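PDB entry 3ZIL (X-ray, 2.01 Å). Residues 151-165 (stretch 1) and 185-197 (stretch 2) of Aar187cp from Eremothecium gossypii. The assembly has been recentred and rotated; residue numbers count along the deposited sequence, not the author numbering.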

# COMPACT_ATOMS: atom_id res chain seq x y z
N ALA A 151 -3.71 -14.46 1.27
CA ALA A 151 -2.30 -14.32 1.57
C ALA A 151 -1.98 -12.86 1.77
O ALA A 151 -1.28 -12.53 2.76
CB ALA A 151 -1.50 -14.86 0.41
N LEU A 152 -2.55 -11.97 0.95
CA LEU A 152 -2.46 -10.47 1.26
C LEU A 152 -2.95 -10.15 2.71
O LEU A 152 -2.30 -9.44 3.48
CB LEU A 152 -3.33 -9.67 0.27
CG LEU A 152 -2.77 -9.56 -1.18
CD1 LEU A 152 -3.87 -9.07 -2.10
CD2 LEU A 152 -1.53 -8.60 -1.28
N TYR A 153 -4.13 -10.71 3.02
CA TYR A 153 -4.73 -10.54 4.35
C TYR A 153 -3.85 -11.07 5.49
O TYR A 153 -3.63 -10.38 6.43
CB TYR A 153 -6.11 -11.22 4.42
CG TYR A 153 -6.80 -10.98 5.74
CD1 TYR A 153 -7.47 -9.76 5.99
CD2 TYR A 153 -6.76 -11.95 6.74
CE1 TYR A 153 -8.11 -9.54 7.18
CE2 TYR A 153 -7.37 -11.71 7.94
CZ TYR A 153 -8.05 -10.52 8.14
OH TYR A 153 -8.63 -10.34 9.38
N ILE A 154 -3.35 -12.31 5.37
CA ILE A 154 -2.50 -12.83 6.38
C ILE A 154 -1.28 -11.94 6.57
O ILE A 154 -0.88 -11.66 7.71
CB ILE A 154 -2.01 -14.27 6.04
CG1 ILE A 154 -3.20 -15.21 5.93
CG2 ILE A 154 -0.94 -14.68 7.07
CD1 ILE A 154 -3.93 -15.29 7.30
N TRP A 155 -0.65 -11.59 5.44
CA TRP A 155 0.59 -10.84 5.42
C TRP A 155 0.41 -9.51 6.09
O TRP A 155 1.23 -9.12 6.92
CB TRP A 155 0.97 -10.63 3.94
CG TRP A 155 2.33 -9.97 3.73
CD1 TRP A 155 3.21 -9.40 4.70
CD2 TRP A 155 2.97 -9.73 2.44
NE1 TRP A 155 4.31 -8.84 4.10
CE2 TRP A 155 4.21 -8.97 2.73
CE3 TRP A 155 2.62 -10.00 1.10
CZ2 TRP A 155 5.08 -8.64 1.73
CZ3 TRP A 155 3.49 -9.62 0.10
CH2 TRP A 155 4.72 -8.97 0.41
N ALA A 156 -0.69 -8.81 5.79
CA ALA A 156 -0.84 -7.46 6.33
C ALA A 156 -1.36 -7.60 7.77
O ALA A 156 -1.16 -6.71 8.58
CB ALA A 156 -1.85 -6.69 5.58
N THR A 157 -1.96 -8.72 8.11
CA THR A 157 -2.66 -8.74 9.46
C THR A 157 -1.71 -9.25 10.55
O THR A 157 -1.73 -8.78 11.67
CB THR A 157 -3.96 -9.58 9.45
OG1 THR A 157 -4.84 -9.08 8.46
CG2 THR A 157 -4.71 -9.61 10.86
N TYR A 158 -0.93 -10.25 10.22
CA TYR A 158 -0.09 -10.97 11.19
C TYR A 158 1.38 -10.73 10.90
O TYR A 158 2.19 -10.96 11.74
CB TYR A 158 -0.39 -12.49 11.09
CG TYR A 158 -1.83 -12.79 11.44
CD1 TYR A 158 -2.30 -12.60 12.74
CD2 TYR A 158 -2.76 -13.20 10.43
CE1 TYR A 158 -3.69 -12.81 13.05
CE2 TYR A 158 -4.11 -13.36 10.72
CZ TYR A 158 -4.55 -13.23 12.05
OH TYR A 158 -5.91 -13.45 12.31
N LEU A 159 1.74 -10.28 9.70
CA LEU A 159 3.16 -10.31 9.39
C LEU A 159 3.64 -8.95 8.93
O LEU A 159 4.60 -8.87 8.16
CB LEU A 159 3.47 -11.38 8.35
CG LEU A 159 3.10 -12.82 8.71
CD1 LEU A 159 3.25 -13.73 7.49
CD2 LEU A 159 3.93 -13.28 9.92
N LEU A 160 2.95 -7.89 9.33
CA LEU A 160 3.43 -6.56 8.95
C LEU A 160 4.74 -6.41 9.79
O LEU A 160 5.34 -5.36 9.81
CB LEU A 160 2.37 -5.48 9.21
CG LEU A 160 2.25 -4.22 8.30
CD1 LEU A 160 2.25 -4.55 6.82
CD2 LEU A 160 1.03 -3.37 8.60
N TYR A 161 5.11 -7.51 10.46
CA TYR A 161 6.46 -7.89 10.98
C TYR A 161 7.47 -6.80 10.76
O TYR A 161 7.23 -5.72 11.26
CB TYR A 161 6.96 -9.26 10.41
CG TYR A 161 7.10 -10.41 11.41
CD1 TYR A 161 6.93 -10.22 12.79
CD2 TYR A 161 7.43 -11.71 10.96
CE1 TYR A 161 7.06 -11.28 13.69
CE2 TYR A 161 7.57 -12.77 11.86
CZ TYR A 161 7.39 -12.55 13.22
OH TYR A 161 7.53 -13.59 14.13
N THR A 162 8.57 -6.97 10.04
CA THR A 162 9.12 -8.14 9.34
C THR A 162 10.16 -7.28 8.67
O THR A 162 9.92 -6.07 8.46
CB THR A 162 8.19 -8.72 8.28
N GLU A 163 11.31 -7.84 8.35
CA GLU A 163 12.28 -7.11 7.56
C GLU A 163 11.60 -6.88 6.19
O GLU A 163 10.69 -7.59 5.84
CB GLU A 163 13.57 -7.93 7.46
N ALA A 164 12.00 -5.87 5.43
CA ALA A 164 11.53 -5.74 4.02
C ALA A 164 11.60 -7.06 3.18
O ALA A 164 12.56 -7.79 3.27
CB ALA A 164 12.29 -4.62 3.31
N VAL A 165 10.59 -7.38 2.38
CA VAL A 165 10.63 -8.69 1.66
C VAL A 165 11.21 -8.43 0.25
O VAL A 165 10.75 -7.57 -0.50
CB VAL A 165 9.20 -9.33 1.59
CG1 VAL A 165 9.25 -10.66 0.87
CG2 VAL A 165 8.64 -9.51 3.00
N ASP A 185 -6.47 -1.59 -0.93
CA ASP A 185 -5.92 -0.96 0.30
C ASP A 185 -4.83 -1.81 0.98
O ASP A 185 -3.78 -1.32 1.37
CB ASP A 185 -7.00 -0.59 1.29
CG ASP A 185 -7.73 0.73 0.88
OD1 ASP A 185 -7.40 1.40 -0.13
OD2 ASP A 185 -8.62 1.08 1.62
N THR A 186 -5.08 -3.10 1.03
CA THR A 186 -4.14 -4.02 1.58
C THR A 186 -2.90 -4.17 0.72
O THR A 186 -1.81 -4.08 1.28
CB THR A 186 -4.77 -5.40 1.82
OG1 THR A 186 -5.93 -5.24 2.68
CG2 THR A 186 -3.78 -6.26 2.54
N ALA A 187 -3.04 -4.38 -0.61
CA ALA A 187 -1.85 -4.46 -1.47
C ALA A 187 -1.00 -3.20 -1.32
O ALA A 187 0.23 -3.26 -1.09
CB ALA A 187 -2.23 -4.75 -2.94
N CYS A 188 -1.65 -2.06 -1.39
CA CYS A 188 -0.91 -0.79 -1.31
C CYS A 188 -0.20 -0.62 0.02
O CYS A 188 0.93 -0.09 0.08
CB CYS A 188 -1.86 0.39 -1.50
SG CYS A 188 -2.40 0.55 -3.20
N SER A 189 -0.94 -0.89 1.10
CA SER A 189 -0.30 -0.82 2.42
C SER A 189 0.93 -1.74 2.54
O SER A 189 1.94 -1.31 2.99
CB SER A 189 -1.32 -1.13 3.53
OG SER A 189 -0.55 -1.41 4.70
N LEU A 190 0.85 -3.01 2.13
CA LEU A 190 2.01 -3.84 2.13
C LEU A 190 3.20 -3.34 1.22
O LEU A 190 4.36 -3.45 1.57
CB LEU A 190 1.56 -5.22 1.59
CG LEU A 190 0.66 -6.05 2.43
CD1 LEU A 190 0.11 -7.19 1.58
CD2 LEU A 190 1.39 -6.49 3.75
N LEU A 191 2.87 -2.84 0.03
CA LEU A 191 3.83 -2.20 -0.85
C LEU A 191 4.52 -1.03 -0.09
O LEU A 191 5.75 -0.99 -0.00
CB LEU A 191 3.14 -1.71 -2.13
CG LEU A 191 4.06 -1.28 -3.34
CD1 LEU A 191 3.14 -1.17 -4.59
CD2 LEU A 191 4.87 0.01 -3.05
N GLU A 192 3.74 -0.14 0.49
CA GLU A 192 4.23 1.02 1.21
C GLU A 192 5.12 0.62 2.39
O GLU A 192 6.20 1.11 2.55
CB GLU A 192 3.05 1.84 1.71
CG GLU A 192 3.31 3.23 2.21
CD GLU A 192 2.17 3.81 3.02
OE1 GLU A 192 1.01 3.62 2.72
OE2 GLU A 192 2.47 4.46 3.97
N ASN A 193 4.64 -0.33 3.16
CA ASN A 193 5.43 -0.81 4.28
C ASN A 193 6.66 -1.64 3.95
O ASN A 193 7.39 -1.96 4.85
CB ASN A 193 4.56 -1.48 5.36
CG ASN A 193 3.57 -0.48 5.95
OD1 ASN A 193 2.38 -0.73 6.05
ND2 ASN A 193 4.05 0.68 6.22
N ASN A 194 6.92 -1.95 2.67
CA ASN A 194 8.09 -2.70 2.33
C ASN A 194 9.12 -1.81 1.59
O ASN A 194 10.06 -2.31 1.01
CB ASN A 194 7.69 -3.91 1.50
CG ASN A 194 7.31 -5.11 2.37
OD1 ASN A 194 8.17 -5.92 2.65
ND2 ASN A 194 6.03 -5.19 2.83
N ILE A 195 8.87 -0.50 1.60
CA ILE A 195 9.81 0.49 1.12
C ILE A 195 10.65 0.90 2.36
O ILE A 195 10.09 1.39 3.33
CB ILE A 195 9.05 1.73 0.59
CG1 ILE A 195 8.26 1.38 -0.68
CG2 ILE A 195 10.00 2.91 0.35
CD1 ILE A 195 7.37 2.53 -1.14
N VAL A 196 11.98 0.71 2.33
CA VAL A 196 12.84 1.05 3.53
C VAL A 196 13.33 2.50 3.41
O VAL A 196 13.33 3.13 2.28
CB VAL A 196 13.99 0.00 3.68
CG1 VAL A 196 13.42 -1.41 3.56
CG2 VAL A 196 15.07 0.14 2.59
N ALA A 197 13.84 3.04 4.49
CA ALA A 197 14.21 4.44 4.48
C ALA A 197 15.64 4.66 3.93
O ALA A 197 15.98 5.79 3.55
CB ALA A 197 14.12 4.98 5.92

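The side chain of N194 ties the two stretches together while also bonding back to its own stretch. N194 OD1 accepts a hydrogen bond from the backbone N of V165 (2.8 Å, N-H...O angle 158°), and N194 ND2 donates to the backbone O of L190 within stretch 2 (2.7 Å, 160°). An asparagine suits this buried position because one amide offers both an acceptor and a donor; V165 N to N194 OD1 is the one hydrogen bond identified between the stretches. N194 ND2 lies 3.7 Å from W155 CZ2, placed obliquely to the indole.

Most of the helix-helix contact is apolar and centres on L190, which has 104 Å² covered by stretch 1, the largest share of any residue here out of 571 Å² summed over both sides. Its CA-to-CB bond points toward stretch 1, and with chi1 m and chi2 t both methyls lie against the W155 indole. L190 CD2 sits 3.5 Å from the centroid of the W155 five-membered ring and only 9° off the ring normal, a CH-pi contact over the face. L190 CD2 also lies 3.5 Å from A156 CA and 3.7 Å from L160 CD1, while L190 CD1 also meets L152 CD2 at 3.6 Å.

The helices 151-158 and 185-193 cross at 49°, their axes approaching to 9.6 Å. The small side chain of A156 points toward stretch 2 and leaves its CA accessible to L190; the CA atoms of A156 and L190 are 6.2 Å apart. A156 CB also packs against T186 CG2 at 3.6 Å, so the threonine contributes its methyl here. T186 CG2 lies equally close, 3.6 Å, to L152 O, which accepts the hydrogen bond from A156 N.

Beyond the helices, A164 CB touches V196 CG1 at 3.4 Å, a second, separate apolar contact near the N194 hydrogen bond.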